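Putative aspartyl-tRNA synthetase (Leishmania major, PDB 6OD8) probably attaches L-aspartate to tRNA(Asp) at the expense of ATP, as a class II aminoacyl-tRNA synthetase that works as a pair of subunits. Local coordinates at residues 107-112 / 116-121; 451-456 / 499-504; 458-463 / 468-473. All blocks are in the same frame, centred on the assembly; numbering follows the deposited sequence.

Contact 1 lies in the N-terminal OB-fold domain, whereas contacts 2 and 3 lie in the class II synthetase domain on the other side of the chain's centre. Centre to centre, contact 1 is 62 Å from contact 2 and 60 Å from contact 3. Contacts 2 and 3 are 9 Å apart between centres and touch: S453 N is 2.7 Å from R468 O, and F451 O is 2.8 Å from T470 OG1, both probable hydrogen bonds. The 451-456 loop runs along 468-473, and R498, one residue before 499-504, reaches both S453 and E462. Contacts 1 and 3 each meet the second subunit. Two 1,2-ethanediol molecules, probably from the crystallisation liquor, sit at contact 3, one about 4 Å from M501.

Contact 1: 107-112 / 116-121; sequences MVLRDG and VQAMAA
V116 pairs with L109 through two backbone hydrogen bonds, V116 N to L109 O and L109 N to V116 O, each 2.9 Å long. Its CG1, set between the backbone N and the carbonyl carbon (chi1 63°), leans over L109 O and comes within 4.4 Å of L109 CB. V116 O also receives a CA-H contact from V108. Q117 then faces V108 in a non-hydrogen-bonded pair. Its CB and CG pass beside M107 O, with CG 3.8 Å away, while the extended chain carries NE2 on to E165. At A118 the backbone bonds return: A118 N to M107 O is nearly straight at 176°, and it and M107 N to A118 O are both 2.8 Å. A118 CB meets L109 CD1 at 4.1 Å, a diagonal apolar contact on the face shared by M107, L109 and V116. The pairing is part of the beta hairpin formed by strands 104-111 and 114-121 in the OB-fold domain, the module that in this family probably binds the tRNA anticodon. Strand 88-100 pairs along the far edge of 104-111, strand 164-168 runs parallel to 114-121, and helix 128-136 packs against M107 and A120 through M134.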
ATOM      1  N   MET A 107     -33.282  22.897   8.760  1.00 26.42           N
ATOM      2  CA  MET A 107     -32.371  22.129   7.933  1.00 29.50           C
ATOM      3  C   MET A 107     -31.687  21.076   8.790  1.00 30.29           C
ATOM      4  O   MET A 107     -31.565  21.210  10.012  1.00 29.01           O
ATOM      5  CB  MET A 107     -31.295  23.019   7.281  1.00 30.05           C
ATOM      6  CG  MET A 107     -31.811  24.311   6.669  1.00 37.07           C
ATOM      7  SD  MET A 107     -30.471  25.349   6.037  1.00 35.48           S
ATOM      8  CE  MET A 107     -29.894  24.342   4.682  1.00 25.51           C
ATOM      9  N   VAL A 108     -31.229  20.029   8.128  1.00 23.44           N
ATOM     10  CA  VAL A 108     -30.277  19.092   8.705  1.00 23.53           C
ATOM     11  C   VAL A 108     -29.003  19.232   7.895  1.00 27.89           C
ATOM     12  O   VAL A 108     -29.023  19.031   6.672  1.00 20.72           O
ATOM     13  CB  VAL A 108     -30.776  17.637   8.681  1.00 23.20           C
ATOM     14  CG1 VAL A 108     -29.657  16.726   9.165  1.00 22.58           C
ATOM     15  CG2 VAL A 108     -32.031  17.474   9.537  1.00 24.90           C
ATOM     16  N   LEU A 109     -27.911  19.599   8.570  1.00 20.91           N
ATOM     17  CA  LEU A 109     -26.596  19.716   7.952  1.00 19.67           C
ATOM     18  C   LEU A 109     -25.751  18.505   8.330  1.00 24.31           C
ATOM     19  O   LEU A 109     -25.822  18.009   9.461  1.00 25.80           O
ATOM     20  CB  LEU A 109     -25.889  21.010   8.376  1.00 23.21           C
ATOM     21  CG  LEU A 109     -26.691  22.282   8.065  1.00 24.91           C
ATOM     22  CD1 LEU A 109     -25.937  23.559   8.483  1.00 25.36           C
ATOM     23  CD2 LEU A 109     -27.107  22.342   6.603  1.00 23.53           C
ATOM     24  N   ARG A 110     -24.946  18.045   7.373  1.00 18.29           N
ATOM     25  CA  ARG A 110     -24.283  16.747   7.435  1.00 24.37           C
ATOM     26  C   ARG A 110     -22.835  16.864   6.970  1.00 28.32           C
ATOM     27  O   ARG A 110     -22.528  17.629   6.053  1.00 25.59           O
ATOM     28  CB  ARG A 110     -25.027  15.750   6.539  1.00 22.40           C
ATOM     29  CG  ARG A 110     -24.503  14.355   6.525  1.00 36.71           C
ATOM     30  CD  ARG A 110     -25.141  13.531   5.410  1.00 34.74           C
ATOM     31  NE  ARG A 110     -24.407  13.628   4.144  1.00 26.10           N
ATOM     32  CZ  ARG A 110     -24.905  14.112   3.008  1.00 27.16           C
ATOM     33  NH1 ARG A 110     -26.159  14.571   2.943  1.00 24.98           N
ATOM     34  NH2 ARG A 110     -24.137  14.148   1.930  1.00 29.14           N
ATOM     35  N   ASP A 111     -21.948  16.089   7.592  1.00 24.94           N
ATOM     36  CA  ASP A 111     -20.621  15.837   7.028  1.00 17.26           C
ATOM     37  C   ASP A 111     -20.292  14.383   7.350  1.00 20.27           C
ATOM     38  O   ASP A 111     -19.928  14.055   8.486  1.00 23.66           O
ATOM     39  CB  ASP A 111     -19.577  16.800   7.578  1.00 17.79           C
ATOM     40  CG  ASP A 111     -18.247  16.683   6.847  1.00 27.54           C
ATOM     41  OD1 ASP A 111     -18.109  15.802   5.970  1.00 24.42           O
ATOM     42  OD2 ASP A 111     -17.338  17.471   7.159  1.00 22.56           O
ATOM     43  N   GLY A 112     -20.457  13.515   6.358  1.00 26.29           N
ATOM     44  CA  GLY A 112     -20.281  12.086   6.600  1.00 23.47           C
ATOM     45  C   GLY A 112     -21.256  11.608   7.658  1.00 28.83           C
ATOM     46  O   GLY A 112     -22.462  11.864   7.578  1.00 27.29           O
ATOM     47  N   VAL A 116     -26.480  17.516  12.204  1.00 23.63           N
ATOM     48  CA  VAL A 116     -27.000  18.419  13.217  1.00 24.75           C
ATOM     49  C   VAL A 116     -28.149  19.217  12.620  1.00 24.15           C
ATOM     50  O   VAL A 116     -28.158  19.539  11.430  1.00 23.04           O
ATOM     51  CB  VAL A 116     -25.886  19.341  13.763  1.00 24.42           C
ATOM     52  CG1 VAL A 116     -25.331  20.249  12.648  1.00 27.43           C
ATOM     53  CG2 VAL A 116     -26.384  20.162  14.959  1.00 28.68           C
ATOM     54  N   GLN A 117     -29.126  19.540  13.462  1.00 25.86           N
ATOM     55  CA  GLN A 117     -30.248  20.351  13.024  1.00 27.52           C
ATOM     56  C   GLN A 117     -29.868  21.824  13.078  1.00 29.94           C
ATOM     57  O   GLN A 117     -29.170  22.262  13.997  1.00 33.46           O
ATOM     58  CB  GLN A 117     -31.475  20.084  13.893  1.00 28.10           C
ATOM     59  CG  GLN A 117     -32.619  21.043  13.628  1.00 47.49           C
ATOM     60  CD  GLN A 117     -33.931  20.526  14.154  1.00 60.09           C
ATOM     61  OE1 GLN A 117     -34.370  19.438  13.781  1.00 67.39           O
ATOM     62  NE2 GLN A 117     -34.564  21.296  15.035  1.00 61.53           N
ATOM     63  N   ALA A 118     -30.290  22.574  12.058  1.00 29.08           N
ATOM     64  CA  ALA A 118     -30.103  24.018  11.999  1.00 28.57           C
ATOM     65  C   ALA A 118     -31.456  24.673  11.782  1.00 35.00           C
ATOM     66  O   ALA A 118     -32.329  24.116  11.109  1.00 33.40           O
ATOM     67  CB  ALA A 118     -29.149  24.431  10.876  1.00 24.42           C
ATOM     68  N   MET A 119     -31.634  25.863  12.349  1.00 35.18           N
ATOM     69  CA  MET A 119     -32.872  26.579  12.101  1.00 32.48           C
ATOM     70  C   MET A 119     -32.606  28.073  12.087  1.00 30.42           C
ATOM     71  O   MET A 119     -31.593  28.556  12.602  1.00 32.61           O
ATOM     72  CB  MET A 119     -33.950  26.218  13.132  1.00 32.28           C
ATOM     73  CG  MET A 119     -33.599  26.508  14.580  1.00 41.72           C
ATOM     74  SD  MET A 119     -34.064  28.173  15.093  1.00 56.60           S
ATOM     75  CE  MET A 119     -35.676  28.305  14.343  1.00 55.00           C
ATOM     76  N   ALA A 120     -33.542  28.797  11.484  1.00 31.61           N
ATOM     77  CA  ALA A 120     -33.529  30.246  11.474  1.00 34.23           C
ATOM     78  C   ALA A 120     -34.950  30.740  11.670  1.00 40.70           C
ATOM     79  O   ALA A 120     -35.907  30.114  11.213  1.00 40.29           O
ATOM     80  CB  ALA A 120     -32.962  30.817  10.171  1.00 35.70           C
ATOM     81  N   ALA A 121     -35.070  31.868  12.364  1.00 45.18           N
ATOM     82  CA  ALA A 121     -36.339  32.546  12.565  1.00 47.93           C
ATOM     83  C   ALA A 121     -36.160  34.014  12.207  1.00 51.64           C
ATOM     84  O   ALA A 121     -35.077  34.584  12.388  1.00 49.85           O
ATOM     85  CB  ALA A 121     -36.831  32.398  14.006  1.00 50.98           C
TER

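Contact 2: 451-456 / 499-504; sequences FPSSAR and AKMLNV
S453 and M501 meet where a short 3-10 turn faces the end of a helix. In the turn, residues 453-455, A455 N bonds to P452 O and R456 N to S453 O, which curls the loop so that S453 CB is directed at the other segment. Opposite, helix 492-501 finishes in a Schellman motif: N503 takes positive phi (60°), V504 N reaches back to A499 O at 2.8 Å, and N503 N bonds to K500 O. The two backbones stay apart, and side-chain ends bridge between them.

M501 leaves its helix with CG anti to the backbone N (chi1 177°), and the bend at chi3 turns the methyl CE toward the turn, where it lies 4.0 Å from S453 OG. That hydroxyl has its polar partner elsewhere, in R498 NH1 of the same helix. The second touch is L502 CD1, which rests 3.8 Å from R456 O. This carbonyl oxygen also has a weak hydrogen bond from R498 NH2. The side chain of R456 itself turns back from the helix. Its NH1 lies over the rim of the F451 ring, and F451 CG is 3.7 Å above the guanidinium plane, over its centre, while NE binds S472 OG and NH2 forms a salt bridge with D474. A second ring, Y404, meets F451 with the planes at about 60°.

Within the class II synthetase domain, this joins the loop after strand 445-449 to the C-terminal end of helix 492-501. Across the segments themselves the touches are methyl groups against oxygen atoms, van der Waals in character. Directional polar attachment comes instead from R498, so one helix arginine holds S453 at the start of the turn and, more weakly, the carbonyl of R456 just after it.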
ATOM      1  N   PHE A 451      -3.905 -29.752   1.769  1.00 22.95           N
ATOM      2  CA  PHE A 451      -4.835 -29.936   0.662  1.00 17.29           C
ATOM      3  C   PHE A 451      -4.324 -30.983  -0.321  1.00 23.06           C
ATOM      4  O   PHE A 451      -3.113 -31.200  -0.427  1.00 19.10           O
ATOM      5  CB  PHE A 451      -5.057 -28.618  -0.073  1.00 21.14           C
ATOM      6  CG  PHE A 451      -6.277 -27.890   0.383  1.00 24.40           C
ATOM      7  CD1 PHE A 451      -7.337 -27.671  -0.479  1.00 26.64           C
ATOM      8  CD2 PHE A 451      -6.370 -27.454   1.690  1.00 19.58           C
ATOM      9  CE1 PHE A 451      -8.487 -26.993  -0.051  1.00 20.90           C
ATOM     10  CE2 PHE A 451      -7.494 -26.793   2.125  1.00 19.26           C
ATOM     11  CZ  PHE A 451      -8.563 -26.565   1.256  1.00 20.70           C
ATOM     12  N   PRO A 452      -5.230 -31.626  -1.061  1.00 19.76           N
ATOM     13  CA  PRO A 452      -4.793 -32.592  -2.073  1.00 23.82           C
ATOM     14  C   PRO A 452      -3.983 -31.918  -3.176  1.00 18.80           C
ATOM     15  O   PRO A 452      -4.253 -30.774  -3.570  1.00 26.40           O
ATOM     16  CB  PRO A 452      -6.111 -33.171  -2.610  1.00 32.61           C
ATOM     17  CG  PRO A 452      -7.140 -32.817  -1.585  1.00 27.00           C
ATOM     18  CD  PRO A 452      -6.702 -31.514  -1.012  1.00 17.79           C
ATOM     19  N   SER A 453      -2.984 -32.659  -3.669  1.00 22.70           N
ATOM     20  CA  SER A 453      -2.070 -32.152  -4.686  1.00 27.81           C
ATOM     21  C   SER A 453      -2.811 -31.742  -5.955  1.00 30.31           C
ATOM     22  O   SER A 453      -2.453 -30.751  -6.604  1.00 30.99           O
ATOM     23  CB  SER A 453      -1.012 -33.220  -4.974  1.00 31.25           C
ATOM     24  OG  SER A 453      -0.589 -33.214  -6.333  1.00 34.08           O
ATOM     25  N   SER A 454      -3.863 -32.479  -6.311  1.00 26.82           N
ATOM     26  CA  SER A 454      -4.598 -32.193  -7.535  1.00 26.60           C
ATOM     27  C   SER A 454      -5.282 -30.829  -7.508  1.00 26.58           C
ATOM     28  O   SER A 454      -5.594 -30.290  -8.577  1.00 33.98           O
ATOM     29  CB  SER A 454      -5.630 -33.299  -7.783  1.00 31.65           C
ATOM     30  OG  SER A 454      -6.613 -33.263  -6.765  1.00 39.16           O
ATOM     31  N   ALA A 455      -5.505 -30.250  -6.327  1.00 22.77           N
ATOM     32  CA  ALA A 455      -6.178 -28.960  -6.203  1.00 26.28           C
ATOM     33  C   ALA A 455      -5.227 -27.760  -6.116  1.00 29.17           C
ATOM     34  O   ALA A 455      -5.696 -26.621  -5.979  1.00 30.57           O
ATOM     35  CB  ALA A 455      -7.093 -28.968  -4.972  1.00 31.68           C
ATOM     36  N   ARG A 456      -3.919 -27.972  -6.178  1.00 21.98           N
ATOM     37  CA  ARG A 456      -2.954 -26.922  -5.887  1.00 19.41           C
ATOM     38  C   ARG A 456      -2.063 -26.638  -7.089  1.00 22.98           C
ATOM     39  O   ARG A 456      -1.832 -27.518  -7.927  1.00 23.41           O
ATOM     40  CB  ARG A 456      -2.074 -27.303  -4.686  1.00 17.59           C
ATOM     41  CG  ARG A 456      -2.851 -27.445  -3.394  1.00 22.54           C
ATOM     42  CD  ARG A 456      -3.840 -26.299  -3.186  1.00 31.99           C
ATOM     43  NE  ARG A 456      -3.660 -25.716  -1.872  1.00 33.46           N
ATOM     44  CZ  ARG A 456      -4.565 -24.992  -1.218  1.00 35.85           C
ATOM     45  NH1 ARG A 456      -5.757 -24.762  -1.744  1.00 28.55           N
ATOM     46  NH2 ARG A 456      -4.265 -24.508  -0.024  1.00 36.99           N
ATOM     47  N   ALA A 499       5.380 -29.266 -12.452  1.00 31.04           N
ATOM     48  CA  ALA A 499       4.701 -28.611 -13.569  1.00 36.78           C
ATOM     49  C   ALA A 499       4.428 -29.592 -14.705  1.00 32.70           C
ATOM     50  O   ALA A 499       3.366 -29.545 -15.336  1.00 34.42           O
ATOM     51  CB  ALA A 499       5.531 -27.428 -14.071  1.00 32.37           C
ATOM     52  N   LYS A 500       5.381 -30.477 -14.990  1.00 32.43           N
ATOM     53  CA  LYS A 500       5.173 -31.466 -16.046  1.00 33.30           C
ATOM     54  C   LYS A 500       4.027 -32.403 -15.690  1.00 40.49           C
ATOM     55  O   LYS A 500       3.159 -32.686 -16.523  1.00 42.35           O
ATOM     56  CB  LYS A 500       6.460 -32.249 -16.292  1.00 36.52           C
ATOM     57  N   MET A 501       4.006 -32.890 -14.443  1.00 39.80           N
ATOM     58  CA  MET A 501       2.922 -33.755 -13.988  1.00 46.11           C
ATOM     59  C   MET A 501       1.563 -33.081 -14.144  1.00 46.31           C
ATOM     60  O   MET A 501       0.566 -33.742 -14.472  1.00 39.99           O
ATOM     61  CB  MET A 501       3.141 -34.153 -12.525  1.00 49.98           C
ATOM     62  CG  MET A 501       2.010 -34.999 -11.937  1.00 59.38           C
ATOM     63  SD  MET A 501       1.958 -35.005 -10.132  1.00 67.76           S
ATOM     64  CE  MET A 501       1.481 -33.313  -9.785  1.00 65.25           C
ATOM     65  N   LEU A 502       1.499 -31.773 -13.892  1.00 40.83           N
ATOM     66  CA  LEU A 502       0.254 -31.028 -13.984  1.00 42.99           C
ATOM     67  C   LEU A 502      -0.022 -30.526 -15.393  1.00 47.11           C
ATOM     68  O   LEU A 502      -1.027 -29.836 -15.601  1.00 45.17           O
ATOM     69  CB  LEU A 502       0.274 -29.848 -13.002  1.00 42.26           C
ATOM     70  CG  LEU A 502       0.242 -30.246 -11.525  1.00 39.06           C
ATOM     71  CD1 LEU A 502       0.276 -29.020 -10.660  1.00 36.95           C
ATOM     72  CD2 LEU A 502      -0.999 -31.073 -11.208  1.00 36.25           C
ATOM     73  N   ASN A 503       0.846 -30.857 -16.354  1.00 50.37           N
ATOM     74  CA  ASN A 503       0.727 -30.414 -17.745  1.00 54.17           C
ATOM     75  C   ASN A 503       0.761 -28.896 -17.858  1.00 50.58           C
ATOM     76  O   ASN A 503       0.097 -28.310 -18.719  1.00 52.71           O
ATOM     77  CB  ASN A 503      -0.534 -30.976 -18.410  1.00 53.41           C
ATOM     78  CG  ASN A 503      -0.347 -32.398 -18.881  1.00 63.35           C
ATOM     79  OD1 ASN A 503       0.688 -32.733 -19.463  1.00 66.51           O
ATOM     80  ND2 ASN A 503      -1.335 -33.253 -18.622  1.00 66.90           N
ATOM     81  N   VAL A 504       1.543 -28.246 -16.997  1.00 45.32           N
ATOM     82  CA  VAL A 504       1.669 -26.793 -16.996  1.00 43.41           C
ATOM     83  C   VAL A 504       2.925 -26.409 -17.762  1.00 45.13           C
ATOM     84  O   VAL A 504       3.995 -27.009 -17.584  1.00 46.79           O
ATOM     85  CB  VAL A 504       1.702 -26.222 -15.565  1.00 42.04           C
ATOM     86  CG1 VAL A 504       2.026 -24.739 -15.607  1.00 34.88           C
ATOM     87  CG2 VAL A 504       0.374 -26.462 -14.866  1.00 47.70           C
TER

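Contact 3: 458-463 / 468-473; sequences FYTMEC and RFTNSY. With EDO (1,2-ethanediol), chain F; EDO (1,2-ethanediol), chain C.
T460 CG2 presses on T470 CB at 3.6 Å, the two side chains crossing at about a right angle, and goes on to meet S472 CB. With OG1 beside the backbone N (chi1 -53°), T460 has CG2 anti to that N and pointing at T470, while OG1 binds P457 O. C463 SG sits 3.4 Å from the T470 carbonyl carbon and also packs on F469 CB. Two backbone bonds frame this buried part: N471 N to M461 O (2.8 Å, 170°) and C463 N to F469 O (2.9 Å), on either side of the single bridge between E462 and T470. N471 is the centre of an inverse gamma turn, from which the chain enters strand 472-477 of the large mixed sheet of the class II catalytic domain. M461 lies alongside N471, its CG 3.5 Å from ND2; M62 and S65 of the second subunit pack on M461 and N471.

The E462 carboxylate, by contrast, reaches away from T470 to a partly exposed side. OE1 takes hydrogen bonds from both 1,2-ethanediols (probably from the crystallisation liquor), the chain F molecule through O1 at 2.7 Å, and OE2 takes one from the chain C molecule and a salt bridge from R498.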
ATOM      1  N   PHE A 458       1.337 -25.683  -9.475  1.00 25.23           N
ATOM      2  CA  PHE A 458       2.554 -26.452  -9.726  1.00 25.81           C
ATOM      3  C   PHE A 458       3.674 -26.098  -8.748  1.00 21.72           C
ATOM      4  O   PHE A 458       4.562 -26.922  -8.510  1.00 22.87           O
ATOM      5  CB  PHE A 458       3.026 -26.246 -11.185  1.00 25.38           C
ATOM      6  CG  PHE A 458       3.522 -24.850 -11.476  1.00 29.24           C
ATOM      7  CD1 PHE A 458       4.881 -24.563 -11.443  1.00 35.59           C
ATOM      8  CD2 PHE A 458       2.628 -23.819 -11.754  1.00 34.47           C
ATOM      9  CE1 PHE A 458       5.340 -23.279 -11.681  1.00 23.44           C
ATOM     10  CE2 PHE A 458       3.080 -22.520 -11.999  1.00 36.26           C
ATOM     11  CZ  PHE A 458       4.437 -22.250 -11.963  1.00 31.59           C
ATOM     12  N   TYR A 459       3.676 -24.882  -8.200  1.00 19.97           N
ATOM     13  CA  TYR A 459       4.733 -24.454  -7.281  1.00 21.80           C
ATOM     14  C   TYR A 459       4.496 -24.877  -5.822  1.00 24.94           C
ATOM     15  O   TYR A 459       5.290 -24.511  -4.953  1.00 19.07           O
ATOM     16  CB  TYR A 459       4.923 -22.931  -7.345  1.00 18.71           C
ATOM     17  CG  TYR A 459       3.653 -22.107  -7.289  1.00 22.84           C
ATOM     18  CD1 TYR A 459       2.999 -21.868  -6.079  1.00 19.90           C
ATOM     19  CD2 TYR A 459       3.109 -21.562  -8.445  1.00 25.37           C
ATOM     20  CE1 TYR A 459       1.842 -21.128  -6.031  1.00 22.68           C
ATOM     21  CE2 TYR A 459       1.945 -20.792  -8.399  1.00 22.47           C
ATOM     22  CZ  TYR A 459       1.324 -20.593  -7.196  1.00 18.69           C
ATOM     23  OH  TYR A 459       0.166 -19.864  -7.115  1.00 21.53           O
ATOM     24  N   THR A 460       3.449 -25.649  -5.535  1.00 21.18           N
ATOM     25  CA  THR A 460       3.168 -26.072  -4.161  1.00 17.22           C
ATOM     26  C   THR A 460       3.979 -27.319  -3.800  1.00 18.73           C
ATOM     27  O   THR A 460       3.930 -28.322  -4.520  1.00 19.44           O
ATOM     28  CB  THR A 460       1.683 -26.372  -4.014  1.00 18.66           C
ATOM     29  OG1 THR A 460       0.939 -25.234  -4.465  1.00 22.02           O
ATOM     30  CG2 THR A 460       1.339 -26.677  -2.547  1.00 18.23           C
ATOM     31  N   MET A 461       4.689 -27.270  -2.663  1.00 18.58           N
ATOM     32  CA  MET A 461       5.470 -28.420  -2.200  1.00 19.12           C
ATOM     33  C   MET A 461       4.559 -29.555  -1.751  1.00 22.97           C
ATOM     34  O   MET A 461       3.630 -29.339  -0.967  1.00 18.24           O
ATOM     35  CB  MET A 461       6.394 -28.010  -1.045  1.00 17.66           C
ATOM     36  CG  MET A 461       7.335 -29.135  -0.548  1.00 16.47           C
ATOM     37  SD  MET A 461       8.701 -29.462  -1.665  1.00 22.68           S
ATOM     38  CE  MET A 461       9.812 -28.093  -1.210  1.00 18.14           C
ATOM     39  N   GLU A 462       4.825 -30.771  -2.254  1.00 19.06           N
ATOM     40  CA  GLU A 462       4.065 -31.950  -1.845  1.00 18.60           C
ATOM     41  C   GLU A 462       4.552 -32.483  -0.488  1.00 20.57           C
ATOM     42  O   GLU A 462       5.701 -32.279  -0.088  1.00 18.77           O
ATOM     43  CB  GLU A 462       4.182 -33.051  -2.914  1.00 22.48           C
ATOM     44  CG  GLU A 462       3.441 -32.712  -4.214  1.00 30.02           C
ATOM     45  CD  GLU A 462       3.966 -33.473  -5.429  1.00 37.54           C
ATOM     46  OE1 GLU A 462       4.803 -34.391  -5.261  1.00 34.10           O
ATOM     47  OE2 GLU A 462       3.539 -33.149  -6.563  1.00 41.77           O
ATOM     48  N   CYS A 463       3.661 -33.182   0.227  1.00 21.21           N
ATOM     49  CA  CYS A 463       4.072 -33.834   1.468  1.00 26.11           C
ATOM     50  C   CYS A 463       4.998 -35.005   1.156  1.00 23.83           C
ATOM     51  O   CYS A 463       4.698 -35.834   0.290  1.00 24.62           O
ATOM     52  CB  CYS A 463       2.869 -34.341   2.268  1.00 26.24           C
ATOM     53  SG  CYS A 463       1.650 -33.073   2.593  1.00 28.22           S
ATOM     54  N   ARG A 468       0.027 -37.494  -2.424  1.00 33.02           N
ATOM     55  CA  ARG A 468      -1.356 -37.142  -2.728  1.00 31.85           C
ATOM     56  C   ARG A 468      -1.729 -35.782  -2.153  1.00 22.04           C
ATOM     57  O   ARG A 468      -2.700 -35.170  -2.615  1.00 25.41           O
ATOM     58  CB  ARG A 468      -2.331 -38.198  -2.181  1.00 31.38           C
ATOM     59  CG  ARG A 468      -2.246 -39.580  -2.825  1.00 37.16           C
ATOM     60  CD  ARG A 468      -3.198 -40.575  -2.134  1.00 35.06           C
ATOM     61  NE  ARG A 468      -2.986 -40.602  -0.685  1.00 38.14           N
ATOM     62  CZ  ARG A 468      -3.779 -41.215   0.191  1.00 40.64           C
ATOM     63  NH1 ARG A 468      -4.852 -41.875  -0.227  1.00 47.34           N
ATOM     64  NH2 ARG A 468      -3.496 -41.173   1.489  1.00 33.64           N
ATOM     65  N   PHE A 469      -0.999 -35.309  -1.140  1.00 19.22           N
ATOM     66  CA  PHE A 469      -1.316 -34.074  -0.437  1.00 18.46           C
ATOM     67  C   PHE A 469      -0.126 -33.121  -0.492  1.00 17.90           C
ATOM     68  O   PHE A 469       0.982 -33.485  -0.905  1.00 18.13           O
ATOM     69  CB  PHE A 469      -1.737 -34.358   1.017  1.00 24.41           C
ATOM     70  CG  PHE A 469      -2.961 -35.253   1.128  1.00 22.50           C
ATOM     71  CD1 PHE A 469      -4.240 -34.719   1.005  1.00 27.04           C
ATOM     72  CD2 PHE A 469      -2.827 -36.628   1.341  1.00 27.34           C
ATOM     73  CE1 PHE A 469      -5.373 -35.532   1.101  1.00 26.36           C
ATOM     74  CE2 PHE A 469      -3.958 -37.455   1.431  1.00 26.65           C
ATOM     75  CZ  PHE A 469      -5.236 -36.906   1.313  1.00 21.72           C
ATOM     76  N   THR A 470      -0.371 -31.885  -0.051  1.00 18.89           N
ATOM     77  CA  THR A 470       0.606 -30.811  -0.167  1.00 17.66           C
ATOM     78  C   THR A 470       0.770 -30.107   1.166  1.00 20.67           C
ATOM     79  O   THR A 470      -0.081 -30.185   2.062  1.00 20.34           O
ATOM     80  CB  THR A 470       0.193 -29.779  -1.230  1.00 21.17           C
ATOM     81  OG1 THR A 470      -1.118 -29.283  -0.914  1.00 20.16           O
ATOM     82  CG2 THR A 470       0.183 -30.424  -2.621  1.00 24.59           C
ATOM     83  N   ASN A 471       1.903 -29.419   1.276  1.00 20.78           N
ATOM     84  CA  ASN A 471       2.221 -28.585   2.426  1.00 19.12           C
ATOM     85  C   ASN A 471       1.507 -27.249   2.253  1.00 18.48           C
ATOM     86  O   ASN A 471       2.122 -26.218   1.985  1.00 14.69           O
ATOM     87  CB  ASN A 471       3.728 -28.382   2.517  1.00 16.26           C
ATOM     88  CG  ASN A 471       4.467 -29.654   2.838  1.00 24.25           C
ATOM     89  OD1 ASN A 471       3.893 -30.574   3.414  1.00 24.74           O
ATOM     90  ND2 ASN A 471       5.754 -29.708   2.481  1.00 22.67           N
ATOM     91  N   SER A 472       0.185 -27.279   2.428  1.00 17.66           N
ATOM     92  CA  SER A 472      -0.632 -26.114   2.092  1.00 17.83           C
ATOM     93  C   SER A 472      -1.884 -26.097   2.960  1.00 23.45           C
ATOM     94  O   SER A 472      -2.263 -27.113   3.537  1.00 21.78           O
ATOM     95  CB  SER A 472      -1.028 -26.131   0.615  1.00 17.37           C
ATOM     96  OG  SER A 472      -1.920 -27.194   0.355  1.00 23.60           O
ATOM     97  N   TYR A 473      -2.536 -24.935   3.030  1.00 20.68           N
ATOM     98  CA  TYR A 473      -3.773 -24.815   3.799  1.00 16.22           C
ATOM     99  C   TYR A 473      -4.660 -23.758   3.146  1.00 18.70           C
ATOM    100  O   TYR A 473      -4.194 -22.905   2.384  1.00 16.34           O
ATOM    101  CB  TYR A 473      -3.492 -24.445   5.274  1.00 15.45           C
ATOM    102  CG  TYR A 473      -2.908 -23.057   5.371  1.00 13.79           C
ATOM    103  CD1 TYR A 473      -3.736 -21.927   5.407  1.00 18.53           C
ATOM    104  CD2 TYR A 473      -1.531 -22.865   5.358  1.00 15.92           C
ATOM    105  CE1 TYR A 473      -3.204 -20.636   5.433  1.00 15.73           C
ATOM    106  CE2 TYR A 473      -0.980 -21.579   5.393  1.00 20.80           C
ATOM    107  CZ  TYR A 473      -1.818 -20.474   5.429  1.00 24.05           C
ATOM    108  OH  TYR A 473      -1.265 -19.213   5.452  1.00 18.93           O
TER
HETATM  109  C1  EDO F 604       8.341 -33.326  -4.522  1.00 34.54           C
HETATM  110  O1  EDO F 604       7.308 -34.266  -4.167  1.00 35.11           O
HETATM  111  C2  EDO F 604       7.983 -31.932  -3.993  1.00 34.38           C
HETATM  112  O2  EDO F 604       6.682 -31.543  -4.458  1.00 22.88           O
HETATM  113  C1  EDO C 601       5.969 -34.608  -9.137  1.00 44.76           C
HETATM  114  O1  EDO C 601       5.512 -33.337  -8.648  1.00 43.73           O
HETATM  115  C2  EDO C 601       6.451 -35.475  -7.973  1.00 41.84           C
HETATM  116  O2  EDO C 601       5.346 -36.161  -7.370  1.00 46.32           O